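Long-range contact in hypothetical nigD-like protein (Bacteroides caccae, PDB 3QWN), which is of unknown function but, as a NigD-like protein, probably acts as an immunity protein or antitoxin against a bacteriocin-type toxin: residues R109-M114 with S165-K170. Sequence-based numbering, arbitrary orientation.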
ATOM      1  N   ARG A 109      -3.733  -0.990   9.924  1.00 56.26           N
ATOM      2  CA  ARG A 109      -4.151   0.400  10.107  1.00 57.55           C
ATOM      3  C   ARG A 109      -5.102   0.934   9.015  1.00 60.78           C
ATOM      4  O   ARG A 109      -4.935   2.048   8.517  1.00 61.46           O
ATOM      5  CB  ARG A 109      -2.930   1.321  10.281  1.00 58.10           C
ATOM      6  CG  ARG A 109      -3.162   2.081  11.582  1.00 75.16           C
ATOM      7  CD  ARG A 109      -1.977   2.765  12.167  1.00 86.97           C
ATOM      8  NE  ARG A 109      -1.505   2.151  13.411  1.00 98.24           N
ATOM      9  CZ  ARG A 109      -1.446   2.777  14.583  1.00117.04           C
ATOM     10  NH1 ARG A 109      -1.881   4.028  14.700  1.00110.87           N
ATOM     11  NH2 ARG A 109      -0.961   2.154  15.651  1.00103.83           N
ATOM     12  N   GLY A 110      -6.119   0.144   8.705  1.00 57.46           N
ATOM     13  CA  GLY A 110      -7.143   0.498   7.730  1.00 57.33           C
ATOM     14  C   GLY A 110      -6.781   0.271   6.280  1.00 58.55           C
ATOM     15  O   GLY A 110      -7.550   0.641   5.394  1.00 58.99           O
ATOM     16  N   TYR A 111      -5.617  -0.343   6.023  1.00 52.63           N
ATOM     17  CA  TYR A 111      -5.153  -0.638   4.673  1.00 49.60           C
ATOM     18  C   TYR A 111      -4.818  -2.124   4.461  1.00 51.47           C
ATOM     19  O   TYR A 111      -4.590  -2.873   5.425  1.00 49.54           O
ATOM     20  CB  TYR A 111      -3.890   0.161   4.378  1.00 48.10           C
ATOM     21  CG  TYR A 111      -4.003   1.660   4.465  1.00 49.76           C
ATOM     22  CD1 TYR A 111      -4.345   2.418   3.347  1.00 51.79           C
ATOM     23  CD2 TYR A 111      -3.628   2.338   5.621  1.00 51.04           C
ATOM     24  CE1 TYR A 111      -4.427   3.811   3.410  1.00 49.97           C
ATOM     25  CE2 TYR A 111      -3.662   3.729   5.687  1.00 52.62           C
ATOM     26  CZ  TYR A 111      -4.052   4.465   4.574  1.00 63.48           C
ATOM     27  OH  TYR A 111      -4.040   5.846   4.631  1.00 70.16           O
ATOM     28  N   LEU A 112      -4.733  -2.523   3.172  1.00 46.45           N
ATOM     29  CA  LEU A 112      -4.190  -3.796   2.734  1.00 44.53           C
ATOM     30  C   LEU A 112      -2.780  -3.427   2.216  1.00 48.06           C
ATOM     31  O   LEU A 112      -2.667  -2.830   1.152  1.00 48.38           O
ATOM     32  CB  LEU A 112      -5.077  -4.516   1.687  1.00 45.47           C
ATOM     33  CG  LEU A 112      -4.451  -5.785   1.058  1.00 49.17           C
ATOM     34  CD1 LEU A 112      -4.426  -6.957   2.046  1.00 48.37           C
ATOM     35  CD2 LEU A 112      -5.133  -6.161  -0.260  1.00 50.66           C
ATOM     36  N   ASN A 113      -1.726  -3.673   3.025  1.00 42.94           N
ATOM     37  CA  ASN A 113      -0.352  -3.294   2.673  1.00 41.50           C
ATOM     38  C   ASN A 113       0.384  -4.407   1.962  1.00 40.08           C
ATOM     39  O   ASN A 113       0.137  -5.575   2.215  1.00 38.96           O
ATOM     40  CB  ASN A 113       0.448  -2.864   3.906  1.00 40.92           C
ATOM     41  CG  ASN A 113      -0.366  -2.021   4.825  1.00 46.04           C
ATOM     42  OD1 ASN A 113      -0.589  -0.877   4.561  1.00 34.42           O
ATOM     43  ND2 ASN A 113      -0.987  -2.615   5.814  1.00 42.59           N
HETATM   44  N   MSE A 114       1.246  -4.034   1.043  1.00 34.56           N
HETATM   45  CA  MSE A 114       2.022  -5.004   0.314  1.00 34.40           C
HETATM   46  C   MSE A 114       3.282  -4.398  -0.205  1.00 40.42           C
HETATM   47  O   MSE A 114       3.326  -3.210  -0.560  1.00 38.50           O
HETATM   48  CB  MSE A 114       1.240  -5.694  -0.839  1.00 36.60           C
HETATM   49  CG  MSE A 114       0.947  -4.827  -2.059  1.00 42.59           C
HETATM   50 SE   MSE A 114      -0.415  -5.701  -3.218  0.75 50.86          SE
HETATM   51  CE  MSE A 114      -1.954  -5.465  -2.041  1.00 46.71           C
ATOM     52  N   SER A 165      -0.551   0.616  -0.346  1.00 43.54           N
ATOM     53  CA  SER A 165      -1.405   0.641   0.836  1.00 43.27           C
ATOM     54  C   SER A 165      -2.791   0.875   0.308  1.00 50.32           C
ATOM     55  O   SER A 165      -3.100   1.992  -0.115  1.00 52.57           O
ATOM     56  CB  SER A 165      -0.972   1.720   1.825  1.00 45.41           C
ATOM     57  OG  SER A 165      -0.172   1.208   2.875  1.00 45.78           O
ATOM     58  N   VAL A 166      -3.568  -0.203   0.158  1.00 46.12           N
ATOM     59  CA  VAL A 166      -4.919  -0.135  -0.384  1.00 49.12           C
ATOM     60  C   VAL A 166      -5.890   0.319   0.729  1.00 59.62           C
ATOM     61  O   VAL A 166      -6.107  -0.458   1.670  1.00 60.57           O
ATOM     62  CB  VAL A 166      -5.379  -1.485  -1.015  1.00 52.37           C
ATOM     63  CG1 VAL A 166      -6.721  -1.321  -1.709  1.00 53.89           C
ATOM     64  CG2 VAL A 166      -4.341  -2.038  -1.982  1.00 50.91           C
ATOM     65  N   PRO A 167      -6.512   1.533   0.625  1.00 58.61           N
ATOM     66  CA  PRO A 167      -7.486   1.964   1.665  1.00 59.45           C
ATOM     67  C   PRO A 167      -8.734   1.084   1.722  1.00 64.21           C
ATOM     68  O   PRO A 167      -9.290   0.751   0.682  1.00 67.08           O
ATOM     69  CB  PRO A 167      -7.842   3.397   1.248  1.00 61.78           C
ATOM     70  CG  PRO A 167      -7.535   3.458  -0.211  1.00 65.70           C
ATOM     71  CD  PRO A 167      -6.357   2.559  -0.430  1.00 59.71           C
ATOM     72  N   LEU A 168      -9.174   0.710   2.933  1.00 59.15           N
ATOM     73  CA  LEU A 168     -10.327  -0.178   3.107  1.00 59.59           C
ATOM     74  C   LEU A 168     -11.506   0.498   3.839  1.00 68.33           C
ATOM     75  O   LEU A 168     -12.451  -0.181   4.249  1.00 70.10           O
ATOM     76  CB  LEU A 168      -9.904  -1.464   3.861  1.00 57.53           C
ATOM     77  CG  LEU A 168      -8.729  -2.259   3.321  1.00 58.10           C
ATOM     78  CD1 LEU A 168      -8.309  -3.332   4.322  1.00 57.96           C
ATOM     79  CD2 LEU A 168      -9.030  -2.843   1.959  1.00 53.57           C
ATOM     80  N   ASP A 169     -11.474   1.833   3.942  1.00 68.15           N
ATOM     81  CA  ASP A 169     -12.502   2.647   4.606  1.00 70.42           C
ATOM     82  C   ASP A 169     -13.876   2.536   3.929  1.00 75.59           C
ATOM     83  O   ASP A 169     -14.895   2.567   4.631  1.00 77.90           O
ATOM     84  CB  ASP A 169     -12.052   4.116   4.675  1.00 73.09           C
ATOM     85  CG  ASP A 169     -10.675   4.287   5.296  1.00 95.88           C
ATOM     86  OD1 ASP A 169     -10.483   3.855   6.458  1.00 97.91           O
ATOM     87  OD2 ASP A 169      -9.765   4.779   4.595  1.00106.44           O
ATOM     88  N   LYS A 170     -13.904   2.341   2.591  1.00 70.27           N
ATOM     89  CA  LYS A 170     -15.132   2.227   1.797  1.00 71.60           C
ATOM     90  C   LYS A 170     -15.964   0.969   2.120  1.00 78.69           C
ATOM     91  O   LYS A 170     -17.116   0.869   1.686  1.00 81.17           O
ATOM     92  CB  LYS A 170     -14.823   2.284   0.284  1.00 71.98           C
ATOM     93  CG  LYS A 170     -14.103   1.075  -0.334  1.00 69.26           C
ATOM     94  CD  LYS A 170     -14.024   1.167  -1.867  1.00 65.80           C
ATOM     95  CE  LYS A 170     -15.356   0.850  -2.501  1.00 78.75           C
ATOM     96  NZ  LYS A 170     -15.317   0.995  -3.980  1.00 99.49           N
TER
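On the buried face of this antiparallel strand pair in the C-terminal beta-sandwich domain, L112 and V166 sit directly across from each other, CB to CB at 4.1 Å. L168 lays its CD1 against Y111 C and L112 N, with its CD2 near L112 CB. From the other flank M114, a selenomethionine bent at chi3 (71°), brings its CE obliquely to CG2 of V166. Strand 181-190 of the facing sheet covers this layer, with I183 touching L112 and L168, and F185 touching M114. Between the two strands, L112 N donates to V166 O, 2.9 Å away, in the carbonyl plane and on a lone pair. The return bond from V166 N is almost straight at its hydrogen (173°) but comes from above the plane of the L112 carbonyl. One step further, G110 O takes the amide of L168 nearly along its C=O axis, prolonging the pairing past the last strand residue, P167.

The opposite face is more polar. Y111, its CG anti to the carbonyl carbon (chi1 -59°), turns a ring edge to the backbone of P167, with CD1 3.6 Å from P167 N; CE1 reaches P167 CB obliquely. Beyond it lies the buried N113 and S165 pair, close to the N-terminal OB domain: R54 donates to both side chains, NH2 to OD1 of N113 and NE to OG of S165. The S165 hydroxyl therefore accepts from R54 and donates its own hydrogen in the amide plane, OG to N113 OD1, at 2.7 Å.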